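PDB 3UCX: short chain dehydrogenase from Mycobacterium smegmatis, which probably works as an oxidoreductase, as expected of a member of the NAD(P)(H)-dependent short-chain dehydrogenase/reductase family with a Rossmann-type fold. Local coordinates for residues R151-Q154 with Y160-A163; V142-S147 with A169-L174. All coordinates share one frame; numbering follows the deposited sequence. Where two conformers were deposited one is given.

Contact 1 (R151-Q154 with Y160-A163); sequences RHSQ and YKMA
Lys161 reaches from the first turns of helix 158-179 to the backbone of the loop before it, where its ammonium group donates a hydrogen bond to the carbonyl of His152 (NZ to O, 2.6 Å). The route is simple: CG stands anti to the backbone N (chi1 -178°), the next two torsions keep the chain extended, and a single bend at chi4 (58°) turns NZ onto the oxygen. The extended chain runs past the same carbonyl, with Lys161 CE 3.1 Å from His152 O. The donor comes in well tilted from the carbonyl plane, by 34°. Ser153 lies next to the end of the lysine chain; its OG is 3.6 Å from Lys161 CE, although this approach is doubtful because the serine was deposited in two conformers.

The loop carries its own order behind the accepting carbonyl. Gln154 N donates to His152 ND1 at 3.2 Å, almost exactly in the imidazole plane and nearly straight, an arrangement that helps fix the rotation of the ring. The glutamine side chain extends across the ring, its NE2 3.4 Å above the plane and over its centre. Tyr157 adds an edge-to-face ring contact to the same histidine. Beyond the pair, a second subunit packs its Thr173 on Lys161 and bonds Ser153 O through Thr176 OG1, so the loop also belongs to a subunit interface. Tyr160 fits the tyrosine of the family's Tyr-x-x-x-Lys signature, whose lysine comes four residues later, so Lys161, its amine spent on the loop carbonyl, is not that lysine. The Lys161 bond ties the loop running from strand 141-145 to the first turn of helix 158-179, which carries the signature in the Rossmann-type fold of short-chain dehydrogenases.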
loop_
_atom_site.group_PDB
_atom_site.type_symbol
_atom_site.label_atom_id
_atom_site.label_comp_id
_atom_site.label_asym_id
_atom_site.label_seq_id
_atom_site.Cartn_x
_atom_site.Cartn_y
_atom_site.Cartn_z
ATOM N N ARG A 151 -6.480 7.129 -3.045
ATOM C CA ARG A 151 -5.688 7.090 -1.809
ATOM C C ARG A 151 -6.526 7.233 -0.540
ATOM O O ARG A 151 -5.982 7.134 0.562
ATOM C CB ARG A 151 -4.629 8.195 -1.837
ATOM C CG ARG A 151 -3.687 8.105 -3.032
ATOM C CD ARG A 151 -2.823 6.871 -2.987
ATOM N NE ARG A 151 -1.791 6.837 -4.026
ATOM C CZ ARG A 151 -1.102 5.743 -4.353
ATOM N NH1 ARG A 151 -1.318 4.592 -3.680
ATOM N NH2 ARG A 151 -0.176 5.792 -5.320
ATOM N N HIS A 152 -7.830 7.473 -0.686
ATOM C CA HIS A 152 -8.726 7.600 0.466
ATOM C C HIS A 152 -10.065 6.967 0.209
ATOM O O HIS A 152 -10.293 6.412 -0.866
ATOM C CB HIS A 152 -8.845 9.083 0.931
ATOM C CG HIS A 152 -9.467 10.029 -0.077
ATOM N ND1 HIS A 152 -10.806 10.143 -0.256
ATOM C CD2 HIS A 152 -8.882 10.995 -0.904
ATOM C CE1 HIS A 152 -11.056 11.101 -1.187
ATOM N NE2 HIS A 152 -9.871 11.614 -1.585
ATOM N N SER A 153 -10.952 7.020 1.208
ATOM C CA SER A 153 -12.267 6.393 1.097
ATOM C C SER A 153 -13.368 7.333 1.575
ATOM O O SER A 153 -14.382 6.905 2.150
ATOM C CB SER A 153 -12.249 5.091 1.901
ATOM O OG SER A 153 -11.308 4.183 1.338
ATOM N N GLN A 154 -13.188 8.627 1.308
ATOM C CA GLN A 154 -14.092 9.632 1.838
ATOM C C GLN A 154 -15.489 9.461 1.265
ATOM O O GLN A 154 -15.691 9.041 0.109
ATOM C CB GLN A 154 -13.562 11.057 1.609
ATOM C CG GLN A 154 -12.302 11.385 2.421
ATOM C CD GLN A 154 -11.755 12.773 2.093
ATOM O OE1 GLN A 154 -12.518 13.721 2.013
ATOM N NE2 GLN A 154 -10.439 12.886 1.870
ATOM N N TYR A 160 -16.404 7.680 -8.253
ATOM C CA TYR A 160 -15.146 8.188 -8.799
ATOM C C TYR A 160 -13.969 7.301 -8.373
ATOM O O TYR A 160 -13.156 6.900 -9.206
ATOM C CB TYR A 160 -14.942 9.632 -8.326
ATOM C CG TYR A 160 -13.902 10.424 -9.074
ATOM C CD1 TYR A 160 -13.873 10.443 -10.452
ATOM C CD2 TYR A 160 -13.000 11.234 -8.400
ATOM C CE1 TYR A 160 -12.931 11.194 -11.141
ATOM C CE2 TYR A 160 -12.057 11.983 -9.090
ATOM C CZ TYR A 160 -12.028 11.941 -10.455
ATOM O OH TYR A 160 -11.124 12.691 -11.182
ATOM N N LYS A 161 -13.893 6.980 -7.087
ATOM C CA LYS A 161 -12.867 6.044 -6.607
ATOM C C LYS A 161 -12.961 4.655 -7.282
ATOM O O LYS A 161 -11.927 4.043 -7.616
ATOM C CB LYS A 161 -12.932 5.890 -5.087
ATOM C CG LYS A 161 -11.874 4.964 -4.456
ATOM C CD LYS A 161 -12.208 4.735 -2.995
ATOM C CE LYS A 161 -11.295 3.792 -2.208
ATOM N NZ LYS A 161 -9.926 4.285 -2.271
ATOM N N MET A 162 -14.180 4.171 -7.478
ATOM C CA MET A 162 -14.374 2.850 -8.092
ATOM C C MET A 162 -13.805 2.810 -9.508
ATOM O O MET A 162 -13.034 1.908 -9.845
ATOM C CB MET A 162 -15.840 2.439 -8.127
ATOM C CG MET A 162 -16.121 1.187 -8.990
ATOM S SD MET A 162 -17.876 1.019 -9.371
ATOM C CE MET A 162 -18.462 0.689 -7.713
ATOM N N ALA A 163 -14.177 3.788 -10.322
ATOM C CA ALA A 163 -13.735 3.843 -11.719
ATOM C C ALA A 163 -12.232 4.072 -11.801
ATOM O O ALA A 163 -11.513 3.422 -12.594
ATOM C CB ALA A 163 -14.484 4.946 -12.452
#

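Contact 2 (V142-S147 with A169-L174); sequences VVNVNS and AMSQTL
Asn144 points its amide from strand 141-145 at the side chain of Ser171 on helix 158-179, and donates a hydrogen bond from ND2 to the serine OG (2.8 Å). The bond is close to straight, at 160°, and the hydroxyl lies only 10° out of the amide plane, so the N-H is used along its natural direction. At its other end the amide is also held, since OD1 is hydrogen-bonded to Asn94 ND2 on the neighbouring strand 91-94; with both ends engaged, the flip of the group is settled.

Ser171 OG is the hub. Placed beside its own backbone N, anti to the carbonyl carbon (chi1 -60°), it lies back along the helix and bonds the carbonyl of Leu167, one turn earlier, while accepting from the asparagine. A water adds a third partner, donating to Ser171 OG at 2.9 Å and accepting from Asn146 ND2 at 3.0 Å. This is the interior of a beta-alpha-beta unit of the Rossmann fold: strand 141-145 leads through helix 158-179 to strand 184-190, its parallel neighbour, and here the helix meets the strand through polar side chains and a water.

Asn146, just past the strand, is used in a different manner. Its ND2 also bonds Lys164 O on the helix, and its OD1 accepts the amide of Ser147 (N to OD1, 2.7 Å) on a lone pair in the carbonyl plane, through a bent N-H...O bond. Around this polar core, Met170 packs on Val121 and Leu125 of helix 110-130, and on Phe105 of a second subunit.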
loop_
_atom_site.group_PDB
_atom_site.type_symbol
_atom_site.label_atom_id
_atom_site.label_comp_id
_atom_site.label_asym_id
_atom_site.label_seq_id
_atom_site.Cartn_x
_atom_site.Cartn_y
_atom_site.Cartn_z
ATOM N N VAL A 142 2.790 5.161 -22.212
ATOM C CA VAL A 142 1.440 5.517 -21.896
ATOM C C VAL A 142 1.461 6.179 -20.525
ATOM O O VAL A 142 2.106 5.672 -19.625
ATOM C CB VAL A 142 0.528 4.291 -21.816
ATOM C CG1 VAL A 142 -0.875 4.708 -21.316
ATOM C CG2 VAL A 142 0.493 3.569 -23.186
ATOM N N VAL A 143 0.784 7.314 -20.402
ATOM C CA VAL A 143 0.500 7.921 -19.094
ATOM C C VAL A 143 -0.997 8.060 -18.940
ATOM O O VAL A 143 -1.647 8.800 -19.695
ATOM C CB VAL A 143 1.141 9.310 -18.887
ATOM C CG1 VAL A 143 0.951 9.762 -17.427
ATOM C CG2 VAL A 143 2.618 9.292 -19.239
ATOM N N ASN A 144 -1.537 7.381 -17.935
ATOM C CA ASN A 144 -2.930 7.513 -17.583
ATOM C C ASN A 144 -3.072 8.472 -16.411
ATOM O O ASN A 144 -2.486 8.242 -15.358
ATOM C CB ASN A 144 -3.533 6.155 -17.250
ATOM C CG ASN A 144 -3.631 5.255 -18.458
ATOM O OD1 ASN A 144 -3.730 5.740 -19.573
ATOM N ND2 ASN A 144 -3.571 3.939 -18.239
ATOM N N VAL A 145 -3.827 9.550 -16.613
ATOM C CA VAL A 145 -4.105 10.498 -15.546
ATOM C C VAL A 145 -5.186 9.896 -14.682
ATOM O O VAL A 145 -6.322 9.644 -15.136
ATOM C CB VAL A 145 -4.497 11.879 -16.068
ATOM C CG1 VAL A 145 -4.791 12.844 -14.893
ATOM C CG2 VAL A 145 -3.383 12.422 -16.959
ATOM N N ASN A 146 -4.815 9.613 -13.438
ATOM C CA ASN A 146 -5.726 9.026 -12.476
ATOM C C ASN A 146 -6.121 10.114 -11.442
ATOM O O ASN A 146 -6.381 11.269 -11.826
ATOM C CB ASN A 146 -5.056 7.771 -11.882
ATOM C CG ASN A 146 -6.048 6.795 -11.280
ATOM O OD1 ASN A 146 -6.670 7.111 -10.255
ATOM N ND2 ASN A 146 -6.195 5.593 -11.891
ATOM N N SER A 147 -6.211 9.775 -10.165
ATOM C CA SER A 147 -6.724 10.714 -9.168
ATOM C C SER A 147 -6.338 10.315 -7.758
ATOM O O SER A 147 -6.278 9.138 -7.423
ATOM C CB SER A 147 -8.246 10.805 -9.235
ATOM O OG SER A 147 -8.786 11.580 -8.153
ATOM N N ALA A 169 -5.751 -0.389 -11.575
ATOM C CA ALA A 169 -5.510 -1.825 -11.639
ATOM C C ALA A 169 -5.196 -2.233 -13.105
ATOM O O ALA A 169 -4.204 -2.902 -13.379
ATOM C CB ALA A 169 -6.715 -2.586 -11.114
ATOM N N MET A 170 -6.022 -1.772 -14.036
ATOM C CA MET A 170 -5.810 -2.028 -15.456
ATOM C C MET A 170 -4.456 -1.499 -15.939
ATOM O O MET A 170 -3.755 -2.170 -16.743
ATOM C CB MET A 170 -6.922 -1.384 -16.268
ATOM C CG MET A 170 -6.873 -1.702 -17.753
ATOM S SD MET A 170 -8.105 -0.752 -18.639
ATOM C CE MET A 170 -7.343 0.859 -18.744
ATOM N N SER A 171 -4.096 -0.294 -15.482
ATOM C CA SER A 171 -2.838 0.320 -15.868
ATOM C C SER A 171 -1.649 -0.516 -15.421
ATOM O O SER A 171 -0.627 -0.623 -16.121
ATOM C CB SER A 171 -2.742 1.736 -15.283
ATOM O OG SER A 171 -3.815 2.566 -15.756
ATOM N N GLN A 172 -1.770 -1.079 -14.234
ATOM C CA GLN A 172 -0.737 -1.915 -13.674
ATOM C C GLN A 172 -0.566 -3.230 -14.462
ATOM O O GLN A 172 0.550 -3.595 -14.837
ATOM C CB GLN A 172 -1.034 -2.182 -12.201
ATOM C CG GLN A 172 -0.803 -0.934 -11.325
ATOM C CD GLN A 172 -1.237 -1.123 -9.900
ATOM O OE1 GLN A 172 -2.034 -2.018 -9.603
ATOM N NE2 GLN A 172 -0.714 -0.273 -8.980
ATOM N N THR A 173 -1.665 -3.920 -14.731
ATOM C CA THR A 173 -1.617 -5.124 -15.569
ATOM C C THR A 173 -1.055 -4.803 -16.978
ATOM O O THR A 173 -0.263 -5.585 -17.541
ATOM C CB THR A 173 -3.013 -5.747 -15.716
ATOM O OG1 THR A 173 -3.541 -6.066 -14.407
ATOM C CG2 THR A 173 -2.951 -7.052 -16.586
ATOM N N LEU A 174 -1.439 -3.645 -17.522
ATOM C CA LEU A 174 -0.967 -3.243 -18.848
ATOM C C LEU A 174 0.532 -3.029 -18.856
ATOM O O LEU A 174 1.186 -3.280 -19.881
ATOM C CB LEU A 174 -1.704 -2.014 -19.394
ATOM C CG LEU A 174 -3.142 -2.246 -19.904
ATOM C CD1 LEU A 174 -3.845 -0.917 -20.241
ATOM C CD2 LEU A 174 -3.136 -3.179 -21.145
HETATM O O HOH W 1 -4.176 4.873 -13.961
#

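Overall arrangement
Helix 158-179 is common to both contacts: contact 2 fixes its middle to the central sheet, whereas contact 1 ties its beginning to the loop that precedes it. Contact 2 is buried, its centre about 10 Å from the centre of the chain, and works through neutral amide, hydroxyl and water groups. The centre of contact 1 lies about 17 Å from that point; it is partly buried and relies on a lysine donating to a main-chain carbonyl. Their centres are 15 Å apart, yet they meet where Tyr160 CE2 packs 3.4 Å from Ser147 OG, joining the loop after the strand to the helix start. Both also touch the second subunit, so one helix serves fold and assembly together.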